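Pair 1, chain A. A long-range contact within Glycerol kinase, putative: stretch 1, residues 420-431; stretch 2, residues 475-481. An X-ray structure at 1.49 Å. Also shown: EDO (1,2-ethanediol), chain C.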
# COMPACT_ATOMS: atom_id res chain seq x y z
N ASN A 420 0.39 -18.58 -15.38
CA ASN A 420 1.49 -17.93 -14.69
C ASN A 420 2.08 -19.05 -13.88
O ASN A 420 1.59 -19.41 -12.79
CB ASN A 420 0.91 -16.76 -13.90
CG ASN A 420 1.89 -16.05 -13.03
OD1 ASN A 420 2.97 -16.56 -12.69
ND2 ASN A 420 1.48 -14.79 -12.63
N LYS A 421 3.17 -19.62 -14.40
CA LYS A 421 3.83 -20.77 -13.73
C LYS A 421 4.35 -20.47 -12.33
O LYS A 421 4.14 -21.29 -11.46
CB LYS A 421 4.99 -21.37 -14.57
CG LYS A 421 4.51 -22.10 -15.83
CD LYS A 421 5.64 -22.11 -16.88
CE LYS A 421 5.56 -23.29 -17.85
NZ LYS A 421 6.94 -23.95 -18.00
N PRO A 422 5.07 -19.33 -12.11
CA PRO A 422 5.46 -19.09 -10.71
C PRO A 422 4.30 -18.89 -9.75
O PRO A 422 4.35 -19.34 -8.63
CB PRO A 422 6.34 -17.85 -10.74
CG PRO A 422 6.15 -17.29 -12.08
CD PRO A 422 5.70 -18.35 -13.04
N PHE A 423 3.24 -18.30 -10.23
CA PHE A 423 2.04 -18.21 -9.38
C PHE A 423 1.45 -19.56 -9.05
O PHE A 423 1.21 -19.90 -7.85
CB PHE A 423 0.98 -17.35 -10.12
CG PHE A 423 -0.30 -17.18 -9.36
CD1 PHE A 423 -0.36 -16.54 -8.14
CD2 PHE A 423 -1.48 -17.72 -9.86
CE1 PHE A 423 -1.60 -16.38 -7.41
CE2 PHE A 423 -2.66 -17.59 -9.14
CZ PHE A 423 -2.74 -16.88 -7.94
N MET A 424 1.24 -20.41 -10.08
CA MET A 424 0.67 -21.73 -9.83
C MET A 424 1.61 -22.58 -8.96
O MET A 424 1.17 -23.36 -8.09
CB MET A 424 0.37 -22.38 -11.17
CG MET A 424 -0.80 -21.77 -11.93
SD MET A 424 -2.28 -21.35 -10.80
CE MET A 424 -2.75 -22.96 -10.59
N GLN A 425 2.94 -22.42 -9.14
CA GLN A 425 3.89 -23.17 -8.31
C GLN A 425 3.76 -22.74 -6.82
O GLN A 425 3.73 -23.56 -5.95
CB GLN A 425 5.30 -22.98 -8.84
CG GLN A 425 6.28 -23.87 -8.06
CD GLN A 425 6.00 -25.37 -8.18
OE1 GLN A 425 6.09 -25.90 -9.28
NE2 GLN A 425 5.70 -26.00 -7.11
N PHE A 426 3.63 -21.43 -6.62
CA PHE A 426 3.45 -20.89 -5.25
C PHE A 426 2.15 -21.41 -4.63
O PHE A 426 2.13 -21.79 -3.47
CB PHE A 426 3.47 -19.38 -5.25
CG PHE A 426 3.50 -18.79 -3.90
CD1 PHE A 426 4.67 -18.69 -3.19
CD2 PHE A 426 2.36 -18.35 -3.26
CE1 PHE A 426 4.73 -18.15 -1.96
CE2 PHE A 426 2.43 -17.83 -1.99
CZ PHE A 426 3.61 -17.72 -1.36
N ASN A 427 1.08 -21.43 -5.42
CA ASN A 427 -0.18 -22.01 -4.93
C ASN A 427 -0.02 -23.46 -4.52
O ASN A 427 -0.40 -23.90 -3.45
CB ASN A 427 -1.31 -21.91 -6.01
CG ASN A 427 -2.01 -20.55 -6.00
OD1 ASN A 427 -3.17 -20.46 -5.57
ND2 ASN A 427 -1.32 -19.51 -6.45
N SER A 428 0.64 -24.25 -5.41
CA SER A 428 0.82 -25.70 -5.12
C SER A 428 1.67 -25.90 -3.89
O SER A 428 1.30 -26.71 -3.02
CB SER A 428 1.46 -26.42 -6.31
OG SER A 428 1.58 -27.80 -6.00
N ASP A 429 2.74 -25.07 -3.77
CA ASP A 429 3.63 -25.06 -2.63
C ASP A 429 2.84 -24.74 -1.31
O ASP A 429 2.88 -25.50 -0.30
CB ASP A 429 4.72 -24.05 -2.80
CG ASP A 429 5.78 -24.43 -3.75
OD1 ASP A 429 5.80 -25.59 -4.22
OD2 ASP A 429 6.64 -23.53 -4.02
N ILE A 430 2.09 -23.66 -1.32
CA ILE A 430 1.42 -23.24 -0.06
C ILE A 430 0.23 -24.10 0.30
O ILE A 430 0.04 -24.42 1.49
CB ILE A 430 1.04 -21.81 -0.11
CG1 ILE A 430 2.26 -20.92 -0.11
CG2 ILE A 430 0.00 -21.37 1.03
CD1 ILE A 430 3.30 -21.02 1.09
N ILE A 431 -0.60 -24.48 -0.67
CA ILE A 431 -1.77 -25.38 -0.37
C ILE A 431 -1.38 -26.86 -0.22
O ILE A 431 -2.29 -27.67 0.11
CB ILE A 431 -2.97 -25.21 -1.36
CG1 ILE A 431 -2.74 -25.87 -2.73
CG2 ILE A 431 -3.29 -23.70 -1.55
CD1 ILE A 431 -3.86 -25.72 -3.78
N VAL A 475 0.72 -29.50 -14.94
CA VAL A 475 0.67 -30.11 -13.62
C VAL A 475 1.73 -29.41 -12.75
O VAL A 475 2.85 -29.11 -13.16
CB VAL A 475 0.78 -31.64 -13.61
CG1 VAL A 475 0.72 -32.26 -12.20
CG2 VAL A 475 -0.39 -32.24 -14.37
N PHE A 476 1.32 -29.13 -11.53
CA PHE A 476 2.15 -28.63 -10.45
C PHE A 476 2.11 -29.49 -9.23
O PHE A 476 1.04 -29.95 -8.79
CB PHE A 476 1.73 -27.17 -10.09
CG PHE A 476 1.87 -26.21 -11.24
CD1 PHE A 476 3.05 -25.50 -11.44
CD2 PHE A 476 0.86 -26.10 -12.14
CE1 PHE A 476 3.18 -24.71 -12.49
CE2 PHE A 476 0.96 -25.31 -13.24
CZ PHE A 476 2.09 -24.63 -13.46
N HIS A 477 3.28 -29.74 -8.67
CA HIS A 477 3.37 -30.44 -7.43
C HIS A 477 4.12 -29.51 -6.47
O HIS A 477 4.95 -28.75 -6.92
CB HIS A 477 4.21 -31.73 -7.60
CG HIS A 477 3.82 -32.60 -8.74
ND1 HIS A 477 3.02 -33.71 -8.59
CD2 HIS A 477 4.21 -32.58 -10.05
CE1 HIS A 477 2.87 -34.31 -9.77
NE2 HIS A 477 3.59 -33.65 -10.67
N SER A 478 3.97 -29.68 -5.18
CA SER A 478 4.77 -28.87 -4.24
C SER A 478 6.27 -29.16 -4.30
O SER A 478 6.67 -30.33 -4.32
CB SER A 478 4.33 -29.12 -2.81
OG SER A 478 5.18 -28.40 -1.92
N LYS A 479 7.04 -28.07 -4.30
CA LYS A 479 8.53 -28.09 -4.28
C LYS A 479 9.04 -27.44 -2.98
O LYS A 479 10.23 -27.29 -2.77
CB LYS A 479 9.08 -27.39 -5.50
CG LYS A 479 8.92 -28.19 -6.75
CD LYS A 479 9.51 -27.37 -7.84
CE LYS A 479 9.39 -28.07 -9.19
NZ LYS A 479 10.29 -27.54 -10.23
N MET A 480 8.16 -27.19 -2.01
CA MET A 480 8.48 -26.41 -0.84
C MET A 480 8.49 -27.32 0.37
O MET A 480 7.56 -28.15 0.52
CB MET A 480 7.44 -25.25 -0.68
CG MET A 480 7.70 -24.39 0.58
SD MET A 480 6.46 -23.04 0.75
CE MET A 480 6.97 -21.84 -0.50
N ASP A 481 9.51 -27.13 1.21
CA ASP A 481 9.78 -27.83 2.50
C ASP A 481 8.63 -27.52 3.49
O ASP A 481 8.11 -26.38 3.48
CB ASP A 481 11.10 -27.17 3.06
CG ASP A 481 11.65 -27.79 4.25
OD1 ASP A 481 11.91 -29.00 4.27
OD2 ASP A 481 11.81 -27.09 5.25
C1 EDO C . 1.57 -32.84 -2.33
O1 EDO C . 2.82 -32.65 -1.67
C2 EDO C . 1.46 -31.69 -3.29
O2 EDO C . 2.21 -31.93 -4.48
O HOH W 1 5.61 -28.35 -10.22

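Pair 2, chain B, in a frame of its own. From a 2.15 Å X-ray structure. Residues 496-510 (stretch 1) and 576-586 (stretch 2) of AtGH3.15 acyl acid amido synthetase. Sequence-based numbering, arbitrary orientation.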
# COMPACT_ATOMS: atom_id res chain seq x y z
N ASN B 496 7.70 23.38 -22.34
CA ASN B 496 7.21 24.60 -22.96
C ASN B 496 5.80 24.91 -22.46
O ASN B 496 5.07 24.04 -21.96
CB ASN B 496 7.29 24.50 -24.49
CG ASN B 496 6.16 23.69 -25.12
OD1 ASN B 496 4.98 24.05 -25.02
ND2 ASN B 496 6.53 22.61 -25.81
N ARG B 497 5.42 26.19 -22.57
CA ARG B 497 4.18 26.62 -21.94
C ARG B 497 2.96 26.04 -22.65
O ARG B 497 1.96 25.72 -22.00
CB ARG B 497 4.11 28.15 -21.87
CG ARG B 497 2.70 28.74 -21.76
CD ARG B 497 2.68 30.10 -21.05
NE ARG B 497 3.60 30.16 -19.91
CZ ARG B 497 3.23 30.17 -18.63
NH1 ARG B 497 1.95 30.10 -18.28
NH2 ARG B 497 4.15 30.23 -17.67
N ASP B 498 3.04 25.86 -23.98
CA ASP B 498 1.91 25.32 -24.73
C ASP B 498 1.55 23.91 -24.26
O ASP B 498 0.38 23.61 -24.01
CB ASP B 498 2.20 25.31 -26.23
CG ASP B 498 2.20 26.71 -26.86
OD1 ASP B 498 1.23 27.47 -26.66
OD2 ASP B 498 3.16 27.03 -27.57
N VAL B 499 2.54 23.03 -24.14
CA VAL B 499 2.23 21.69 -23.66
C VAL B 499 1.71 21.73 -22.22
O VAL B 499 0.74 21.04 -21.90
CB VAL B 499 3.45 20.76 -23.85
CG1 VAL B 499 4.60 21.18 -22.97
CG2 VAL B 499 3.05 19.32 -23.56
N MET B 500 2.31 22.55 -21.34
CA MET B 500 1.82 22.64 -19.96
C MET B 500 0.38 23.12 -19.91
O MET B 500 -0.43 22.60 -19.13
CB MET B 500 2.70 23.57 -19.11
CG MET B 500 4.03 22.96 -18.69
SD MET B 500 3.81 21.25 -18.12
CE MET B 500 2.90 21.49 -16.59
N GLU B 501 0.03 24.08 -20.76
CA GLU B 501 -1.34 24.58 -20.78
C GLU B 501 -2.30 23.51 -21.28
O GLU B 501 -3.44 23.41 -20.79
CB GLU B 501 -1.41 25.85 -21.62
CG GLU B 501 -0.74 27.06 -20.95
CD GLU B 501 -0.84 28.35 -21.77
OE1 GLU B 501 -0.76 28.31 -23.02
OE2 GLU B 501 -0.98 29.43 -21.14
N GLU B 502 -1.87 22.70 -22.25
CA GLU B 502 -2.72 21.59 -22.69
C GLU B 502 -2.82 20.53 -21.61
O GLU B 502 -3.88 19.89 -21.49
CB GLU B 502 -2.19 21.01 -24.01
CG GLU B 502 -3.11 19.96 -24.67
CD GLU B 502 -4.40 20.55 -25.23
OE1 GLU B 502 -4.55 21.79 -25.20
OE2 GLU B 502 -5.27 19.77 -25.72
N CYS B 503 -1.77 20.34 -20.80
CA CYS B 503 -1.87 19.44 -19.65
C CYS B 503 -2.96 19.90 -18.70
O CYS B 503 -3.78 19.09 -18.23
CB CYS B 503 -0.53 19.36 -18.90
SG CYS B 503 0.70 18.37 -19.77
N CYS B 504 -2.99 21.20 -18.40
CA CYS B 504 -4.03 21.73 -17.53
C CYS B 504 -5.41 21.37 -18.05
O CYS B 504 -6.26 20.87 -17.30
CB CYS B 504 -3.89 23.25 -17.42
SG CYS B 504 -2.49 23.82 -16.51
N PHE B 505 -5.63 21.61 -19.34
CA PHE B 505 -6.92 21.31 -19.95
C PHE B 505 -7.24 19.82 -19.88
O PHE B 505 -8.39 19.43 -19.64
CB PHE B 505 -6.93 21.77 -21.39
CG PHE B 505 -8.08 21.27 -22.17
CD1 PHE B 505 -9.34 21.82 -21.97
CD2 PHE B 505 -7.92 20.25 -23.10
CE1 PHE B 505 -10.44 21.37 -22.71
CE2 PHE B 505 -9.01 19.79 -23.84
CZ PHE B 505 -10.27 20.35 -23.64
N THR B 506 -6.23 18.97 -20.08
CA THR B 506 -6.49 17.53 -20.17
C THR B 506 -6.94 16.98 -18.83
O THR B 506 -7.79 16.09 -18.78
CB THR B 506 -5.23 16.82 -20.67
OG1 THR B 506 -4.86 17.40 -21.92
CG2 THR B 506 -5.48 15.33 -20.89
N VAL B 507 -6.36 17.48 -17.73
CA VAL B 507 -6.90 17.16 -16.41
C VAL B 507 -8.37 17.57 -16.33
O VAL B 507 -9.23 16.78 -15.92
CB VAL B 507 -6.10 17.87 -15.30
CG1 VAL B 507 -6.65 17.45 -13.93
CG2 VAL B 507 -4.64 17.54 -15.39
N GLU B 508 -8.67 18.82 -16.71
CA GLU B 508 -10.03 19.32 -16.58
C GLU B 508 -11.00 18.49 -17.40
O GLU B 508 -12.10 18.16 -16.93
CB GLU B 508 -10.12 20.77 -17.03
CG GLU B 508 -9.41 21.74 -16.13
CD GLU B 508 -9.94 23.14 -16.30
OE1 GLU B 508 -9.79 23.69 -17.41
OE2 GLU B 508 -10.53 23.67 -15.34
N GLU B 509 -10.62 18.16 -18.64
CA GLU B 509 -11.50 17.42 -19.52
C GLU B 509 -11.77 16.02 -18.97
O GLU B 509 -12.76 15.40 -19.35
CB GLU B 509 -10.88 17.36 -20.93
CG GLU B 509 -11.63 16.55 -21.97
CD GLU B 509 -12.84 17.27 -22.56
OE1 GLU B 509 -13.11 18.42 -22.17
OE2 GLU B 509 -13.53 16.67 -23.42
N SER B 510 -10.90 15.54 -18.08
CA SER B 510 -11.02 14.22 -17.47
C SER B 510 -11.80 14.22 -16.16
O SER B 510 -12.05 13.14 -15.63
CB SER B 510 -9.63 13.64 -17.21
OG SER B 510 -8.98 13.25 -18.39
N SER B 576 7.12 27.43 -11.82
CA SER B 576 6.25 27.96 -12.85
C SER B 576 4.82 27.57 -12.54
O SER B 576 4.56 26.59 -11.83
CB SER B 576 6.68 27.45 -14.23
OG SER B 576 7.16 26.12 -14.16
N GLU B 577 3.91 28.39 -13.02
CA GLU B 577 2.48 28.16 -12.92
C GLU B 577 1.91 28.20 -14.32
O GLU B 577 2.39 28.94 -15.18
CB GLU B 577 1.78 29.21 -12.06
CG GLU B 577 2.13 29.17 -10.61
CD GLU B 577 2.36 30.53 -10.02
OE1 GLU B 577 3.28 31.23 -10.48
OE2 GLU B 577 1.62 30.89 -9.08
N PHE B 578 0.88 27.39 -14.54
CA PHE B 578 0.20 27.34 -15.83
C PHE B 578 -1.28 27.19 -15.57
O PHE B 578 -1.70 26.53 -14.61
CB PHE B 578 0.73 26.18 -16.68
CG PHE B 578 2.22 26.19 -16.86
CD1 PHE B 578 2.80 26.88 -17.91
CD2 PHE B 578 3.05 25.53 -15.96
CE1 PHE B 578 4.18 26.89 -18.08
CE2 PHE B 578 4.41 25.54 -16.11
CZ PHE B 578 4.99 26.22 -17.18
N LEU B 579 -2.08 27.81 -16.42
CA LEU B 579 -3.53 27.73 -16.34
C LEU B 579 -4.07 27.08 -17.61
O LEU B 579 -3.50 27.25 -18.70
CB LEU B 579 -4.16 29.11 -16.17
CG LEU B 579 -3.77 29.88 -14.91
CD1 LEU B 579 -4.12 31.37 -15.07
CD2 LEU B 579 -4.48 29.28 -13.73
N SER B 580 -5.17 26.35 -17.46
CA SER B 580 -5.88 25.88 -18.64
C SER B 580 -6.36 27.07 -19.46
O SER B 580 -6.87 28.04 -18.90
CB SER B 580 -7.06 25.00 -18.23
OG SER B 580 -7.89 24.69 -19.35
N ARG B 581 -6.17 27.01 -20.77
CA ARG B 581 -6.64 28.08 -21.64
C ARG B 581 -7.90 27.70 -22.39
O ARG B 581 -8.41 28.50 -23.17
CB ARG B 581 -5.54 28.48 -22.64
CG ARG B 581 -4.41 29.30 -22.03
CD ARG B 581 -4.90 30.12 -20.84
NE ARG B 581 -3.83 30.86 -20.19
CZ ARG B 581 -3.99 31.65 -19.13
NH1 ARG B 581 -5.20 31.79 -18.59
NH2 ARG B 581 -2.96 32.29 -18.60
N LYS B 582 -8.43 26.50 -22.18
CA LYS B 582 -9.63 26.07 -22.86
C LYS B 582 -10.64 25.61 -21.81
O LYS B 582 -10.27 25.12 -20.75
CB LYS B 582 -9.34 24.93 -23.86
CG LYS B 582 -8.44 25.35 -25.03
CD LYS B 582 -7.47 24.24 -25.42
CE LYS B 582 -8.16 23.12 -26.18
NZ LYS B 582 -7.32 21.87 -26.24
N ILE B 583 -11.92 25.82 -22.12
CA ILE B 583 -12.98 25.39 -21.21
C ILE B 583 -13.34 23.95 -21.53
O ILE B 583 -13.49 23.60 -22.71
CB ILE B 583 -14.19 26.33 -21.31
CG1 ILE B 583 -13.78 27.76 -20.94
CG2 ILE B 583 -15.31 25.89 -20.39
CD1 ILE B 583 -13.57 28.66 -22.14
N PRO B 584 -13.46 23.07 -20.53
CA PRO B 584 -13.81 21.67 -20.80
C PRO B 584 -15.25 21.54 -21.28
O PRO B 584 -16.10 22.39 -21.04
CB PRO B 584 -13.60 20.98 -19.45
CG PRO B 584 -13.73 22.07 -18.44
CD PRO B 584 -13.22 23.32 -19.09
N SER B 585 -15.51 20.44 -21.98
CA SER B 585 -16.82 20.23 -22.56
C SER B 585 -17.80 19.69 -21.52
O SER B 585 -17.41 19.03 -20.55
CB SER B 585 -16.72 19.28 -23.76
OG SER B 585 -16.10 18.06 -23.38
N TRP B 586 -19.08 19.99 -21.73
CA TRP B 586 -20.16 19.47 -20.91
C TRP B 586 -21.50 19.74 -21.60
O TRP B 586 -21.71 20.83 -22.14
CB TRP B 586 -20.15 20.10 -19.51
CG TRP B 586 -21.24 19.54 -18.64
CD1 TRP B 586 -21.16 18.44 -17.84
CD2 TRP B 586 -22.57 20.04 -18.51
NE1 TRP B 586 -22.37 18.22 -17.21
CE2 TRP B 586 -23.26 19.19 -17.62
CE3 TRP B 586 -23.26 21.12 -19.08
CZ2 TRP B 586 -24.59 19.39 -17.27
CZ3 TRP B 586 -24.58 21.32 -18.73
CH2 TRP B 586 -25.23 20.46 -17.83
O HOH W 2 -0.46 29.61 -18.38
O HOH W 3 -5.17 24.83 -22.20

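In both pairs a helix packs against the last residues of a strand and the loop that follows it, and the two backbones superpose to 0.9 Å over 14 central residues. Residues K421(A) to I431(A) match R497(B) to V507(B), and V475(A) to D481(A) match E577(B) to I583(B).

Both pairs place a strand phenylalanine, F476(A) in pair 1 and F578(B) in pair 2, with its CA-to-CB bond pointing toward the helix. Each receives a methionine over one ring face: M424(A) CB lies 3.6 Å from F476(A) CE2, and M500(B) CB 3.5 Å from F578(B) CG. The backbone places CB over the ring face in a CH-pi contact; both side chains then continue in the m, m, m rotamer. One turn later a small side chain, S428(A) or C504(B), lies against the other stretch, and its size suits the close approach. The two side-chain centres nearly coincide; S428(A) CB is 3.9 Å from F476(A) CB, and C504(B) CB 3.4 Å from S580(B) N.

Around this shared centre the polar solutions diverge. In pair 1, Q425(A) and D429(A) address the loop backbone directly. The amide of Q425(A) can donate, and NE2 bonds H477(A) O at 2.9 Å; the carboxylate of D429(A) can accept, and OD1 accepts a hydrogen bond from K479(A) N at 2.8 Å. Q425(A) NE2 also donates to D429(A) OD1 at 2.9 Å, tying the two together. A water joins Q425(A) OE1 to H477(A) N.

At the matching positions pair 2 has E501(B) and F505(B). Lacking an amide donor, E501(B) forms a salt bridge from OE2 to R581(B) NE at 3.3 Å, its hydrogen bond weak, while one water links E501(B) OE2 to L579(B) N and another links E501(B) O to R581(B) N. F505(B) replaces the acceptor with an aromatic surface: K582(B) NZ sits over its face, 4.0 Å from the ring centroid, in a cation-pi contact, and also forms a salt bridge with E502(B) OE1 at 3.0 Å. The long, flexible lysine suits both tasks. Its counterpart M480(A) makes an apolar contact instead, SD lying 3.8 Å from I430(A) CD1.

At the start of the helix, K421(A) directs its side-chain end away, whereas R497(B) reaches back, with NH1 and NH2 each making a weak 3.3 Å hydrogen bond to E577(B) O. The same framework, with methionine on phenylalanine at its centre and water bridges in both pairs, carries side-chain-to-loop-backbone bonds from Q425(A) and D429(A) in pair 1, and salt bridges and a cation-pi contact in pair 2.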